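PDB 6F2P: paenibacillus xanthan lyase from Paenibacillus, which cleaves xanthan side chains by an eliminative lyase reaction, as a multidomain, calcium-binding member of polysaccharide lyase family 8. Local coordinates for residues 401-406 against 580-585; 286-291 against 587-592. All blocks are in the same frame, centred on the assembly; numbering follows the deposited sequence.

How the contacts relate
Both contacts use the loop between strands 566-578 and 595-607: residues 580-585 serve contact 1, and residues 587-592, a little further on, serve contact 2. Contact 1 stays within the super-sandwich domain, whereas contact 2 reaches across to the alpha-helical domain. Their centres lie 10 Å apart. Asn401 N of contact 1 meets Ser286 OG of contact 2 at 2.9 Å, probably as a hydrogen bond, and Trp580 CG packs 3.3 Å from His288 CB. Glu400 also joins them, bonding Asn584 ND2 and Arg287 NE. The side chain of Leu290 lies about 13 Å from a bound calcium ion. In family 8 lyases the active-site cleft generally runs between these two domains.

Contact 1. Residues 401-406 against 580-585; sequences NNKGWH and WSSLNS
Asn402 N sends one nearly straight hydrogen bond to Leu583 O (2.8 Å, 171° at the hydrogen), landing in the carbonyl plane on a lone pair. This is the tight side. Asn402 CB rests 3.4 Å from Ser582 O. Asn401 N lies close to Leu583 O but at a poor angle, and is bonded to Ser286 OG. Leu583 points away from residues 401-406 and is buried against Trp427 of helix 426-429. The Lys403 and Leu583 side chains nevertheless cross at about a right angle, Lys403 CD 4.0 Å from Leu583 CG. The two loops belong to the super-sandwich domain: a type I beta turn, Asn401 to Gly404, sits between strands 380-385 and 411-415 and faces residues 580-583, whose backbone angles are helical and where Trp580 O takes the N-H of both Leu583 and Asn584. The outer side is looser and wet. Lys403 CD lies 3.5 Å from Ser582 CB; the bend at chi3 (90°) turns CE and NZ along Ser582, and NZ meets a water 2.9 Å away that is weakly bonded to Ser582 OG. A second water takes a weak bond from Asn402 ND2, donates to Ser581 O at 2.6 Å and is bonded to Ser585 OG.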
loop_
_atom_site.group_PDB
_atom_site.type_symbol
_atom_site.label_atom_id
_atom_site.label_comp_id
_atom_site.label_asym_id
_atom_site.label_seq_id
_atom_site.Cartn_x
_atom_site.Cartn_y
_atom_site.Cartn_z
ATOM N N ASN A 401 11.170 22.300 4.481
ATOM C CA ASN A 401 9.783 21.915 4.238
ATOM C C ASN A 401 8.866 22.404 5.362
ATOM O O ASN A 401 8.036 21.651 5.874
ATOM C CB ASN A 401 9.679 20.394 4.071
ATOM C CG ASN A 401 8.405 19.966 3.375
ATOM O OD1 ASN A 401 7.798 20.745 2.641
ATOM N ND2 ASN A 401 7.992 18.721 3.600
ATOM N N ASN A 402 9.030 23.668 5.743
ATOM C CA ASN A 402 8.357 24.200 6.922
ATOM C C ASN A 402 6.861 24.348 6.738
ATOM O O ASN A 402 6.112 24.249 7.706
ATOM C CB ASN A 402 8.958 25.539 7.346
ATOM C CG ASN A 402 10.437 25.449 7.634
ATOM O OD1 ASN A 402 10.935 24.430 8.106
ATOM N ND2 ASN A 402 11.154 26.525 7.353
ATOM N N LYS A 403 6.428 24.583 5.500
ATOM C CA LYS A 403 5.004 24.750 5.202
ATOM C C LYS A 403 4.363 23.501 4.571
ATOM O O LYS A 403 3.363 23.595 3.864
ATOM C CB LYS A 403 4.800 25.959 4.290
ATOM C CG LYS A 403 5.096 27.297 4.944
ATOM C CD LYS A 403 5.589 28.300 3.921
ATOM C CE LYS A 403 4.469 29.090 3.286
ATOM N NZ LYS A 403 4.976 30.079 2.280
ATOM N N GLY A 404 4.929 22.332 4.833
ATOM C CA GLY A 404 4.456 21.118 4.196
ATOM C C GLY A 404 3.285 20.467 4.910
ATOM O O GLY A 404 2.937 19.322 4.609
ATOM N N TRP A 405 2.676 21.209 5.833
ATOM C CA TRP A 405 1.622 20.717 6.734
ATOM C C TRP A 405 0.619 19.737 6.124
ATOM O O TRP A 405 0.310 18.710 6.722
ATOM C CB TRP A 405 0.849 21.902 7.332
ATOM C CG TRP A 405 1.731 22.974 7.920
ATOM C CD1 TRP A 405 2.596 22.846 8.975
ATOM C CD2 TRP A 405 1.832 24.337 7.484
ATOM N NE1 TRP A 405 3.229 24.046 9.215
ATOM C CE2 TRP A 405 2.771 24.975 8.317
ATOM C CE3 TRP A 405 1.214 25.081 6.471
ATOM C CZ2 TRP A 405 3.099 26.316 8.171
ATOM C CZ3 TRP A 405 1.544 26.409 6.328
ATOM C CH2 TRP A 405 2.475 27.015 7.169
ATOM N N HIS A 406 0.116 20.059 4.937
ATOM C CA HIS A 406 -0.973 19.300 4.347
ATOM C C HIS A 406 -0.574 18.527 3.087
ATOM O O HIS A 406 -1.437 18.047 2.355
ATOM C CB HIS A 406 -2.152 20.233 4.048
ATOM C CG HIS A 406 -2.586 21.046 5.228
ATOM N ND1 HIS A 406 -3.111 20.478 6.369
ATOM C CD2 HIS A 406 -2.557 22.382 5.449
ATOM C CE1 HIS A 406 -3.398 21.431 7.240
ATOM N NE2 HIS A 406 -3.069 22.595 6.707
ATOM N N TRP A 580 11.082 31.486 -0.846
ATOM C CA TRP A 580 11.434 30.132 -0.437
ATOM C C TRP A 580 11.842 30.020 1.023
ATOM O O TRP A 580 11.823 28.927 1.591
ATOM C CB TRP A 580 12.536 29.596 -1.343
ATOM C CG TRP A 580 12.008 29.288 -2.682
ATOM C CD1 TRP A 580 11.951 30.125 -3.752
ATOM C CD2 TRP A 580 11.411 28.057 -3.095
ATOM N NE1 TRP A 580 11.369 29.485 -4.818
ATOM C CE2 TRP A 580 11.025 28.214 -4.437
ATOM C CE3 TRP A 580 11.177 26.830 -2.462
ATOM C CZ2 TRP A 580 10.424 27.189 -5.157
ATOM C CZ3 TRP A 580 10.578 25.826 -3.176
ATOM C CH2 TRP A 580 10.207 26.008 -4.508
ATOM N N SER A 581 12.211 31.151 1.621
ATOM C CA SER A 581 12.667 31.192 3.005
ATOM C C SER A 581 11.614 30.667 3.960
ATOM O O SER A 581 11.939 30.057 4.979
ATOM C CB SER A 581 13.053 32.613 3.391
ATOM O OG SER A 581 14.336 32.919 2.881
ATOM N N SER A 582 10.353 30.916 3.617
ATOM C CA SER A 582 9.222 30.411 4.383
ATOM C C SER A 582 9.191 28.883 4.382
ATOM O O SER A 582 8.806 28.258 5.373
ATOM C CB SER A 582 7.918 30.947 3.802
ATOM O OG SER A 582 7.906 32.360 3.812
ATOM N N LEU A 583 9.606 28.278 3.274
ATOM C CA LEU A 583 9.583 26.823 3.182
ATOM C C LEU A 583 10.876 26.221 3.695
ATOM O O LEU A 583 10.875 25.135 4.295
ATOM C CB LEU A 583 9.341 26.358 1.747
ATOM C CG LEU A 583 7.953 26.586 1.155
ATOM C CD1 LEU A 583 7.808 28.017 0.622
ATOM C CD2 LEU A 583 7.686 25.564 0.064
ATOM N N ASN A 584 11.977 26.934 3.460
ATOM C CA ASN A 584 13.303 26.419 3.782
ATOM C C ASN A 584 14.230 27.516 4.261
ATOM O O ASN A 584 14.591 28.405 3.496
ATOM C CB ASN A 584 13.918 25.728 2.559
ATOM C CG ASN A 584 15.012 24.767 2.935
ATOM O OD1 ASN A 584 15.788 25.026 3.851
ATOM N ND2 ASN A 584 15.078 23.644 2.245
ATOM N N SER A 585 14.621 27.449 5.525
ATOM C CA SER A 585 15.498 28.469 6.078
ATOM C C SER A 585 16.773 27.844 6.616
ATOM O O SER A 585 17.459 28.431 7.448
ATOM C CB SER A 585 14.787 29.279 7.164
ATOM O OG SER A 585 14.283 28.444 8.191
HETATM O O HOH W 1 11.577 29.146 7.383
HETATM O O HOH W 2 4.551 32.721 3.483
#

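Contact 2. Residues 286-291 against 587-592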
loop_
_atom_site.group_PDB
_atom_site.type_symbol
_atom_site.label_atom_id
_atom_site.label_comp_id
_atom_site.label_asym_id
_atom_site.label_seq_id
_atom_site.Cartn_x
_atom_site.Cartn_y
_atom_site.Cartn_z
ATOM N N SER A 286 10.861 21.791 -0.777
ATOM C CA SER A 286 11.179 23.120 -0.256
ATOM C C SER A 286 12.526 23.667 -0.712
ATOM O O SER A 286 12.984 24.665 -0.181
ATOM C CB SER A 286 11.134 23.132 1.272
ATOM O OG SER A 286 12.204 22.386 1.820
ATOM N N ARG A 287 13.164 23.026 -1.685
ATOM C CA ARG A 287 14.443 23.525 -2.202
ATOM C C ARG A 287 14.249 24.254 -3.524
ATOM O O ARG A 287 13.874 23.645 -4.529
ATOM C CB ARG A 287 15.462 22.387 -2.341
ATOM C CG ARG A 287 15.888 21.840 -1.002
ATOM C CD ARG A 287 16.724 20.585 -1.103
ATOM N NE ARG A 287 17.019 20.082 0.239
ATOM C CZ ARG A 287 17.457 18.855 0.511
ATOM N NH1 ARG A 287 17.666 17.985 -0.468
ATOM N NH2 ARG A 287 17.684 18.499 1.771
ATOM N N HIS A 288 14.505 25.560 -3.522
ATOM C CA HIS A 288 14.233 26.384 -4.699
ATOM C C HIS A 288 15.050 25.967 -5.907
ATOM O O HIS A 288 14.591 26.076 -7.039
ATOM C CB HIS A 288 14.449 27.868 -4.405
ATOM C CG HIS A 288 15.873 28.239 -4.133
ATOM N ND1 HIS A 288 16.717 28.714 -5.113
ATOM C CD2 HIS A 288 16.595 28.218 -2.986
ATOM C CE1 HIS A 288 17.903 28.961 -4.583
ATOM N NE2 HIS A 288 17.856 28.667 -3.297
ATOM N N GLY A 289 16.262 25.484 -5.663
ATOM C CA GLY A 289 17.141 25.085 -6.745
ATOM C C GLY A 289 16.876 23.656 -7.173
ATOM O O GLY A 289 17.545 23.122 -8.059
ATOM N N LEU A 290 15.892 23.030 -6.542
ATOM C CA LEU A 290 15.633 21.626 -6.792
ATOM C C LEU A 290 14.144 21.361 -6.956
ATOM O O LEU A 290 13.593 20.426 -6.373
ATOM C CB LEU A 290 16.205 20.790 -5.655
ATOM C CG LEU A 290 16.574 19.346 -5.966
ATOM C CD1 LEU A 290 17.415 19.259 -7.238
ATOM C CD2 LEU A 290 17.315 18.777 -4.769
ATOM N N GLN A 291 13.498 22.197 -7.762
ATOM C CA GLN A 291 12.098 21.998 -8.102
ATOM C C GLN A 291 11.942 20.793 -9.036
ATOM O O GLN A 291 12.929 20.298 -9.585
ATOM C CB GLN A 291 11.524 23.280 -8.700
ATOM C CG GLN A 291 11.563 24.429 -7.705
ATOM C CD GLN A 291 11.095 25.752 -8.279
ATOM O OE1 GLN A 291 9.902 25.967 -8.496
ATOM N NE2 GLN A 291 12.038 26.655 -8.515
ATOM N N ALA A 587 20.686 26.667 6.301
ATOM C CA ALA A 587 21.836 27.462 5.870
ATOM C C ALA A 587 22.115 27.301 4.376
ATOM O O ALA A 587 22.450 28.265 3.685
ATOM C CB ALA A 587 23.064 27.094 6.684
ATOM N N SER A 588 21.962 26.078 3.880
ATOM C CA SER A 588 22.257 25.790 2.485
ATOM C C SER A 588 21.216 26.360 1.542
ATOM O O SER A 588 21.527 26.699 0.408
ATOM C CB SER A 588 22.366 24.281 2.260
ATOM O OG SER A 588 23.384 23.722 3.066
ATOM N N TRP A 589 19.975 26.466 1.993
ATOM C CA TRP A 589 18.908 26.742 1.039
ATOM C C TRP A 589 18.144 28.036 1.260
ATOM O O TRP A 589 17.306 28.402 0.431
ATOM C CB TRP A 589 17.942 25.562 0.973
ATOM C CG TRP A 589 18.493 24.359 0.252
ATOM C CD1 TRP A 589 18.981 23.209 0.823
ATOM C CD2 TRP A 589 18.609 24.184 -1.171
ATOM N NE1 TRP A 589 19.386 22.329 -0.158
ATOM C CE2 TRP A 589 19.172 22.899 -1.388
ATOM C CE3 TRP A 589 18.296 24.989 -2.280
ATOM C CZ2 TRP A 589 19.426 22.398 -2.671
ATOM C CZ3 TRP A 589 18.550 24.499 -3.553
ATOM C CH2 TRP A 589 19.112 23.211 -3.738
ATOM N N LYS A 590 18.427 28.721 2.366
ATOM C CA LYS A 590 17.762 29.982 2.663
ATOM C C LYS A 590 17.892 30.939 1.481
ATOM O O LYS A 590 18.992 31.149 0.967
ATOM C CB LYS A 590 18.349 30.607 3.924
ATOM C CG LYS A 590 17.516 31.732 4.509
ATOM C CD LYS A 590 18.332 32.552 5.507
ATOM C CE LYS A 590 19.663 32.978 4.894
ATOM N NZ LYS A 590 20.034 34.380 5.255
ATOM N N ASP A 591 16.755 31.481 1.047
ATOM C CA ASP A 591 16.664 32.370 -0.115
ATOM C C ASP A 591 15.443 33.264 0.055
ATOM O O ASP A 591 14.305 32.799 -0.010
ATOM C CB ASP A 591 16.547 31.564 -1.415
ATOM C CG ASP A 591 16.405 32.447 -2.668
ATOM O OD1 ASP A 591 15.919 33.602 -2.597
ATOM O OD2 ASP A 591 16.779 31.967 -3.758
ATOM N N SER A 592 15.686 34.559 0.222
ATOM C CA SER A 592 14.625 35.481 0.603
ATOM C C SER A 592 14.056 36.289 -0.548
ATOM O O SER A 592 13.147 37.093 -0.338
ATOM C CB SER A 592 15.091 36.411 1.724
ATOM O OG SER A 592 15.362 35.679 2.909
HETATM O O HOH W 3 14.657 26.806 -1.028
HETATM O O HOH W 4 19.765 29.032 -1.264
#
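Trp589 lays its indole against the loop 286-291, and Arg287 covers one face of it. The arginine CG is anti to the carbonyl carbon, and the chain then runs extended to NE across the indole. Arg287 CG stands 3.5 Å from the centroid of the Trp589 five-membered ring, almost on the ring normal, in a CH-pi contact. Arg287 CD continues toward the ring nitrogen, 3.3 Å from Trp589 NE1, and the guanidinium plane ends 8° from that of the indole. Both NE and NE1 are donors, so they do not bond each other; Arg287 NE forms its salt bridge with Glu400. The six-membered ring meets the backbone, Trp589 CZ3 lying 3.3 Å from Gly289 N, and Trp589 CH2 touches Leu290 CB at 4.2 Å. The contact is an interdomain joint at the surface: the loop that leads to Gln291, the N-cap of helix 292-307 in the alpha-helical domain, packs on a loop between two strands of the super-sandwich domain. His288 takes the crowded chi1 position (67°), with CG between the backbone N and the carbonyl carbon, and its imidazole is sandwiched. The edge of Trp589 points at one face in an offset edge-to-face pair, centroids 5.4 Å apart and planes at 83°. Over the centre of the opposite face sits Asp591 OD2, 3.3 Å from His288 CE1, its carboxylate turned nearly perpendicular to the ring. Asp591 reaches there with CG anti to its backbone N, while OD1 accepts from Thr593 N. This charge may favour a protonated imidazole. In the ring plane, His288 NE2 is bonded to a water 2.8 Å away, which donates to Lys590 O. Another water, 2.8 Å from His288 N, donates to Ser286 O and, weakly, to Trp589 O.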